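Local structure of phosphonate monoester hydrolase (Ruegeria pomeroyi, 4UPK) at residues N80-R86 and A346-E350; N103-H109 and S134-Y140; G359-V363 and E434-S438. The protein belongs to the sulfatase family of the alkaline phosphatase clan, whose members are built round a central beta sheet flanked by helices. All coordinates share one frame; numbering follows the deposited sequence.

Contact 1 of 3, residues N80-R86 and A346-E350; sequences NPCGPSR and ADHGE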
# COMPACT_ATOMS: atom_id res chain seq x y z
N ASN A 80 -20.08 23.20 -2.67
CA ASN A 80 -21.17 22.93 -1.76
C ASN A 80 -21.80 21.54 -2.06
O ASN A 80 -21.68 21.03 -3.19
CB ASN A 80 -22.23 24.03 -1.88
CG ASN A 80 -22.20 25.00 -0.74
OD1 ASN A 80 -22.20 24.61 0.41
ND2 ASN A 80 -22.28 26.28 -1.04
N PRO A 81 -22.45 20.90 -1.05
CA PRO A 81 -22.66 21.35 0.34
C PRO A 81 -21.51 21.03 1.30
O PRO A 81 -20.35 21.06 0.90
CB PRO A 81 -24.03 20.76 0.70
CG PRO A 81 -24.26 19.63 -0.29
CD PRO A 81 -23.09 19.60 -1.27
N CYS A 82 -21.83 20.79 2.58
CA CYS A 82 -20.92 20.52 3.69
C CYS A 82 -19.75 19.60 3.37
O CYS A 82 -18.61 20.02 3.58
CB CYS A 82 -21.70 20.06 4.92
SG CYS A 82 -23.38 19.52 4.53
N GLY A 83 -20.04 18.38 2.88
CA GLY A 83 -19.05 17.38 2.53
C GLY A 83 -18.08 17.91 1.48
O GLY A 83 -16.91 18.15 1.81
N PRO A 84 -18.55 18.22 0.25
CA PRO A 84 -17.65 18.81 -0.76
C PRO A 84 -16.91 20.07 -0.28
O PRO A 84 -15.70 20.23 -0.53
CB PRO A 84 -18.61 19.15 -1.92
CG PRO A 84 -19.72 18.17 -1.77
CD PRO A 84 -19.91 17.98 -0.29
N SER A 85 -17.63 20.97 0.40
CA SER A 85 -17.08 22.22 0.92
C SER A 85 -16.05 22.01 2.03
O SER A 85 -15.12 22.79 2.11
CB SER A 85 -18.19 23.16 1.34
OG SER A 85 -17.64 24.44 1.55
N ARG A 86 -16.18 20.95 2.84
CA ARG A 86 -15.21 20.53 3.86
C ARG A 86 -14.00 19.86 3.20
O ARG A 86 -12.86 20.15 3.58
CB ARG A 86 -15.87 19.60 4.90
CG ARG A 86 -15.28 19.65 6.29
CD ARG A 86 -15.18 21.04 6.87
NE ARG A 86 -16.48 21.66 7.06
CZ ARG A 86 -17.10 21.77 8.22
NH1 ARG A 86 -16.56 21.25 9.32
NH2 ARG A 86 -18.26 22.40 8.31
N ALA A 346 -16.43 30.13 8.08
CA ALA A 346 -17.59 29.27 7.91
C ALA A 346 -17.31 28.43 6.66
O ALA A 346 -16.59 28.88 5.77
CB ALA A 346 -18.87 30.09 7.74
N ASP A 347 -17.84 27.20 6.62
CA ASP A 347 -17.67 26.27 5.51
C ASP A 347 -18.43 26.72 4.23
O ASP A 347 -17.89 26.67 3.14
CB ASP A 347 -18.12 24.88 5.96
CG ASP A 347 -17.87 23.82 4.93
OD1 ASP A 347 -16.76 23.26 4.92
OD2 ASP A 347 -18.79 23.52 4.16
N HIS A 348 -19.66 27.17 4.41
CA HIS A 348 -20.59 27.64 3.39
C HIS A 348 -21.58 28.59 4.08
O HIS A 348 -21.54 28.77 5.30
CB HIS A 348 -21.37 26.45 2.74
CG HIS A 348 -22.00 25.54 3.76
ND1 HIS A 348 -21.35 24.40 4.19
CD2 HIS A 348 -23.13 25.69 4.48
CE1 HIS A 348 -22.09 23.91 5.17
NE2 HIS A 348 -23.19 24.63 5.36
N GLY A 349 -22.46 29.16 3.27
CA GLY A 349 -23.51 30.05 3.70
C GLY A 349 -24.86 29.36 3.83
O GLY A 349 -24.95 28.13 3.91
N GLU A 350 -25.91 30.17 3.85
CA GLU A 350 -27.28 29.77 4.10
C GLU A 350 -28.15 30.80 3.42
O GLU A 350 -27.96 31.98 3.68
CB GLU A 350 -27.51 29.81 5.64
CG GLU A 350 -28.93 29.56 6.12
CD GLU A 350 -29.67 28.43 5.44
OE1 GLU A 350 -29.18 27.29 5.51
OE2 GLU A 350 -30.68 28.70 4.75
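The imidazole of H348 lies beside residues N80-R86, none of which sits squarely over either of its faces. S85 CB nears its edge close to the ring plane, while N80 OD1 and C82 CA arrive at a slant. The carboxamide of N80 crosses the histidine at about a right angle, its plane turned 60° from the ring, and its OD1 rests 3.1 Å from H348 CB. That oxygen is buried without a polar partner in the model, whereas ND2 bonds to the carbonyl of A367. The other flat pair is R86 and D347. D347 OD1 stands at the guanidinium edge, and R86 NE reaches it over 2.7 Å in a salt bridge that descends from above the carboxylate plane. Two bends in the arginine chain, at chi2 (52°) and chi3 (64°), bring NE to this oxygen while NH2 pairs with D42.

The sequence C82-R86 is the C-x-P-x-R signature of sulfatases, here the first turn of helix 82-91. P84 suits that turn, where a missing N-H costs no helix bond, and G83, lacking a side chain, leaves room for P84 CD. The turn is closed by S85 N bonding to P81 O at 2.8 Å. The small S85 lets D347 come close: its OG donates to D347 O over 2.8 Å, from above the carbonyl plane, and both atoms also bond to S77. C82 CB passes 3.9 Å from H348 CE1.

D347 OD2 takes the N-H of H348 ND1 at 2.7 Å on its anti lone pair. One carboxylate thus faces the arginine with one oxygen and the histidine with the other, so the aspartate should fix the imidazole's rotation relative to the signature helix.

Contact 2 of 3, residues N103-H109 and S134-Y140; sequences NGTPLRH and SQDPRAY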
# COMPACT_ATOMS: atom_id res chain seq x y z
N ASN A 103 -22.27 14.92 -0.87
CA ASN A 103 -22.23 14.24 0.42
C ASN A 103 -22.27 12.74 0.12
O ASN A 103 -23.05 12.30 -0.73
CB ASN A 103 -23.45 14.64 1.28
CG ASN A 103 -23.34 15.98 1.93
OD1 ASN A 103 -22.35 16.68 1.79
ND2 ASN A 103 -24.39 16.39 2.64
N GLY A 104 -21.33 12.00 0.71
CA GLY A 104 -21.23 10.56 0.48
C GLY A 104 -20.29 10.17 -0.65
O GLY A 104 -20.03 8.98 -0.82
N THR A 105 -19.79 11.14 -1.46
CA THR A 105 -18.87 10.82 -2.56
C THR A 105 -17.48 10.64 -1.98
O THR A 105 -16.95 11.61 -1.39
CB THR A 105 -18.85 11.87 -3.66
OG1 THR A 105 -20.17 12.26 -3.97
CG2 THR A 105 -18.12 11.36 -4.91
N PRO A 106 -16.87 9.43 -2.14
CA PRO A 106 -15.56 9.18 -1.51
C PRO A 106 -14.44 10.09 -1.98
O PRO A 106 -14.43 10.55 -3.11
CB PRO A 106 -15.29 7.71 -1.85
CG PRO A 106 -16.61 7.12 -2.08
CD PRO A 106 -17.39 8.20 -2.77
N LEU A 107 -13.53 10.36 -1.07
CA LEU A 107 -12.33 11.14 -1.33
C LEU A 107 -11.19 10.12 -1.39
O LEU A 107 -11.15 9.23 -0.52
CB LEU A 107 -12.10 12.16 -0.20
CG LEU A 107 -10.89 13.09 -0.31
CD1 LEU A 107 -11.11 14.17 -1.37
CD2 LEU A 107 -10.62 13.76 1.03
N ARG A 108 -10.29 10.20 -2.41
CA ARG A 108 -9.13 9.30 -2.57
C ARG A 108 -8.33 9.24 -1.24
O ARG A 108 -8.10 10.27 -0.61
CB ARG A 108 -8.19 9.79 -3.69
CG ARG A 108 -8.65 9.58 -5.11
CD ARG A 108 -7.56 10.12 -6.03
NE ARG A 108 -7.96 10.13 -7.44
CZ ARG A 108 -7.74 9.14 -8.29
NH1 ARG A 108 -7.11 8.03 -7.89
NH2 ARG A 108 -8.16 9.22 -9.54
N HIS A 109 -7.93 8.03 -0.82
CA HIS A 109 -7.19 7.86 0.43
C HIS A 109 -5.84 8.58 0.47
O HIS A 109 -5.44 9.05 1.53
CB HIS A 109 -7.02 6.39 0.78
CG HIS A 109 -6.82 6.16 2.25
ND1 HIS A 109 -7.79 6.55 3.18
CD2 HIS A 109 -5.80 5.58 2.91
CE1 HIS A 109 -7.31 6.21 4.36
NE2 HIS A 109 -6.12 5.61 4.25
N SER A 134 -16.11 11.39 3.41
CA SER A 134 -16.54 10.13 2.83
C SER A 134 -15.25 9.37 2.53
O SER A 134 -14.41 9.84 1.76
CB SER A 134 -17.35 10.38 1.57
OG SER A 134 -18.43 11.25 1.85
N GLN A 135 -15.07 8.25 3.22
CA GLN A 135 -13.86 7.45 3.11
C GLN A 135 -13.74 6.67 1.80
O GLN A 135 -14.75 6.38 1.15
CB GLN A 135 -13.65 6.55 4.35
CG GLN A 135 -13.81 7.27 5.70
CD GLN A 135 -12.89 8.45 5.94
OE1 GLN A 135 -11.67 8.34 5.87
NE2 GLN A 135 -13.46 9.58 6.32
N ASP A 136 -12.49 6.36 1.41
CA ASP A 136 -12.15 5.61 0.20
C ASP A 136 -12.43 4.11 0.44
O ASP A 136 -11.79 3.50 1.32
CB ASP A 136 -10.67 5.86 -0.17
CG ASP A 136 -10.20 5.38 -1.53
OD1 ASP A 136 -10.95 4.64 -2.21
OD2 ASP A 136 -9.06 5.73 -1.92
N PRO A 137 -13.39 3.51 -0.32
CA PRO A 137 -13.69 2.08 -0.13
C PRO A 137 -12.50 1.14 -0.39
O PRO A 137 -12.48 0.03 0.14
CB PRO A 137 -14.83 1.81 -1.13
CG PRO A 137 -15.35 3.14 -1.49
CD PRO A 137 -14.22 4.09 -1.39
N ARG A 138 -11.52 1.60 -1.19
CA ARG A 138 -10.29 0.88 -1.53
C ARG A 138 -9.34 0.75 -0.32
O ARG A 138 -8.50 -0.15 -0.29
CB ARG A 138 -9.57 1.55 -2.71
CG ARG A 138 -10.43 1.68 -3.98
CD ARG A 138 -9.80 2.55 -5.07
NE ARG A 138 -9.49 3.90 -4.58
CZ ARG A 138 -8.67 4.75 -5.19
NH1 ARG A 138 -8.08 4.43 -6.34
NH2 ARG A 138 -8.42 5.94 -4.65
N ALA A 139 -9.46 1.66 0.68
CA ALA A 139 -8.61 1.70 1.88
C ALA A 139 -9.16 0.94 3.09
O ALA A 139 -8.44 0.81 4.10
CB ALA A 139 -8.33 3.14 2.25
N TYR A 140 -10.42 0.46 3.03
CA TYR A 140 -11.07 -0.23 4.15
C TYR A 140 -11.76 -1.54 3.77
O TYR A 140 -12.13 -1.74 2.61
CB TYR A 140 -12.14 0.69 4.77
CG TYR A 140 -11.60 1.91 5.49
CD1 TYR A 140 -11.39 3.11 4.81
CD2 TYR A 140 -11.42 1.90 6.87
CE1 TYR A 140 -10.95 4.25 5.47
CE2 TYR A 140 -10.99 3.04 7.55
CZ TYR A 140 -10.76 4.21 6.85
OH TYR A 140 -10.33 5.33 7.51
O HOH W 1 -5.70 7.42 -5.42
O HOH W 2 -10.22 7.17 3.16
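S134 and H109, which lose the most surface to the other loop, mark the two ends of a seam between loops 103-109 and 134-140. S134 points its CB at the opposing backbone, 3.2 Å from T105 O. Its OG lies beside the CA of G104, a residue whose positive phi would press a CB against the carbonyl oxygen of N103. The carbonyl of S134 accepts from L107 N at 3.0 Å, a fairly straight bond (161°) that needs only backbone atoms. P106, just before L107, has no N-H to satisfy and lays its CB 3.8 Å from CD of P137, the two rings crossing at about a right angle.

At the far end H109 turns its imidazole over A139. With CG anti to the backbone N (chi1 -155°), one ring face comes down on the methyl: A139 CB is 3.5 Å from the ring centroid, a CH-pi contact for which a small side chain is well shaped. Water 2 accepts from D136 N and donates to Q135 OE1; it also lies in the imidazole plane at the edge of H109, but its very short approach to ND1 makes that link doubtful.

Between these ends D136 forms an Asx turn, its OD1 accepting from R138 N two residues on. R138 also grips the carboxylate side-on: NE meets D136 OD1 at 2.9 Å almost straight (172°), using the syn lone pair, and NH2 meets OD2. The same OD2 receives H109 N over 2.8 Å on its anti side, so each carboxylate oxygen serves two donors and a short acidic side chain ties the two loops together. R108 NH1 comes within 4.0 Å of R138 NH1; water 1 accepts from both guanidinium groups, and their like charges are probably eased by D136 and by D518 of the second subunit, which pairs with R108 NH2.

Contact 3 of 3, residues G359-V363 and E434-S438; sequences GKMTV and ELDIS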
# COMPACT_ATOMS: atom_id res chain seq x y z
N GLY A 359 -31.11 26.75 2.79
CA GLY A 359 -29.91 25.94 2.63
C GLY A 359 -28.84 26.54 1.73
O GLY A 359 -28.68 27.76 1.66
N LYS A 360 -28.11 25.66 1.01
CA LYS A 360 -26.99 26.06 0.16
C LYS A 360 -26.91 25.34 -1.20
O LYS A 360 -25.93 25.51 -1.90
CB LYS A 360 -25.67 25.99 0.97
CG LYS A 360 -25.31 24.63 1.55
CD LYS A 360 -26.08 24.28 2.79
CE LYS A 360 -25.57 23.02 3.37
NZ LYS A 360 -26.58 22.39 4.24
N MET A 361 -27.96 24.55 -1.59
CA MET A 361 -28.02 23.86 -2.90
C MET A 361 -28.61 24.82 -3.96
O MET A 361 -29.73 24.65 -4.44
CB MET A 361 -28.79 22.52 -2.83
CG MET A 361 -27.99 21.38 -2.19
SD MET A 361 -26.49 20.82 -3.06
CE MET A 361 -27.22 20.06 -4.52
N THR A 362 -27.83 25.87 -4.26
CA THR A 362 -28.15 26.94 -5.20
C THR A 362 -26.86 27.58 -5.74
O THR A 362 -25.76 27.11 -5.42
CB THR A 362 -29.16 27.94 -4.58
OG1 THR A 362 -29.59 28.84 -5.59
CG2 THR A 362 -28.58 28.71 -3.40
N VAL A 363 -27.01 28.66 -6.54
CA VAL A 363 -25.91 29.37 -7.21
C VAL A 363 -25.73 30.82 -6.72
O VAL A 363 -24.80 31.49 -7.17
CB VAL A 363 -26.02 29.27 -8.76
CG1 VAL A 363 -25.98 27.82 -9.22
CG2 VAL A 363 -27.29 29.97 -9.27
N GLU A 434 -18.19 25.50 -7.43
CA GLU A 434 -18.78 24.36 -8.11
C GLU A 434 -19.90 23.73 -7.28
O GLU A 434 -19.90 23.80 -6.05
CB GLU A 434 -17.72 23.29 -8.42
CG GLU A 434 -16.70 23.68 -9.47
CD GLU A 434 -15.70 22.58 -9.74
OE1 GLU A 434 -16.02 21.66 -10.51
OE2 GLU A 434 -14.65 22.57 -9.05
N LEU A 435 -20.83 23.06 -7.96
CA LEU A 435 -21.93 22.34 -7.32
C LEU A 435 -22.23 21.13 -8.16
O LEU A 435 -21.87 21.10 -9.33
CB LEU A 435 -23.18 23.27 -7.19
CG LEU A 435 -24.32 22.83 -6.26
CD1 LEU A 435 -23.97 23.05 -4.79
CD2 LEU A 435 -25.61 23.60 -6.58
N ASP A 436 -22.81 20.10 -7.56
CA ASP A 436 -23.21 18.91 -8.29
C ASP A 436 -24.66 18.67 -7.94
O ASP A 436 -24.99 18.48 -6.76
CB ASP A 436 -22.32 17.68 -8.00
CG ASP A 436 -22.57 16.56 -9.01
OD1 ASP A 436 -23.66 15.97 -8.98
OD2 ASP A 436 -21.71 16.37 -9.89
N ILE A 437 -25.53 18.73 -8.98
CA ILE A 437 -26.99 18.57 -8.89
C ILE A 437 -27.48 17.18 -9.33
O ILE A 437 -28.63 17.04 -9.74
CB ILE A 437 -27.79 19.79 -9.47
CG1 ILE A 437 -27.53 20.01 -10.97
CG2 ILE A 437 -27.54 21.05 -8.64
CD1 ILE A 437 -28.48 20.86 -11.63
N SER A 438 -26.61 16.16 -9.21
CA SER A 438 -26.92 14.76 -9.51
C SER A 438 -26.61 13.88 -8.27
O SER A 438 -25.88 14.30 -7.38
CB SER A 438 -26.15 14.26 -10.73
OG SER A 438 -24.79 13.99 -10.43
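M361 faces L435 with their CA atoms 7.7 Å apart, across a junction of irregular loop and strand end. Residues 434-436 finish strand 431-436, an outermost strand, within this chain, of the four-stranded antiparallel sheet that follows the main sheet in sequence, as in the C-terminal part of other sulfatases. Segment 359-363 belongs to the long loop between strands 340-346 and 372-375. M361 is the centre of an inverse gamma turn, in which T362 N makes a weak bond to K360 O at 3.1 Å. At G359, two residues before the turn's centre, phi is positive, which a residue without a side chain adopts readily.

Apolar side chains carry the contact, packing on each other and on backbone carbonyls. L435 points its side chain from the strand toward the loop and divides its two methyls: CD1 touches M361 SD at 3.8 Å, and CD2 lies 3.7 Å from T362 O, a carbonyl that bonds to the hydroxyl of Y368. A branched leucine can thus cover two successive residues of the loop. M361 answers with a chain bent at both chi2 (-65°) and chi3 (-68°), which carries its methyl past the leucine and along the strand. There CE sits 3.5 Å from D436 O and 4.2 Å from I437 CG2. Methionine's flexible thioether suits such a curved path. W446, on helix 445-450, touches both M361 and I437, and V459 of the adjoining strand backs L435 and I437, so further apolar side chains flank the meeting of loop and strand.

D436 points the other way, where its OD1 pairs with R102 and closes an Asx turn as the strand ends. That oxygen accepts S438 N at 3.0 Å on its anti side and S438 OG at 2.7 Å on its syn lone pair.

In the fold
Contact 1 lies near the middle of the chain, its centre about 3 Å from that of the whole chain; its C-x-P-x-R signature and neighbouring D347 and H348 are consistent with an active-site position, as in other sulfatases. Contact 3 is centred about 10 Å away and touches it directly: E350 OE2 bonds to G359 N at 2.8 Å, while N80 O packs on L435 CD1. Contact 2 reaches the signature helix from another direction, centre to centre about 18 Å, through N103 OD1, 3.1 Å from G83 N, and extends outward to the second subunit. Contacts 2 and 3 do not touch, their nearest atoms being about 7 Å apart, although R102, next to N103, pairs with D436.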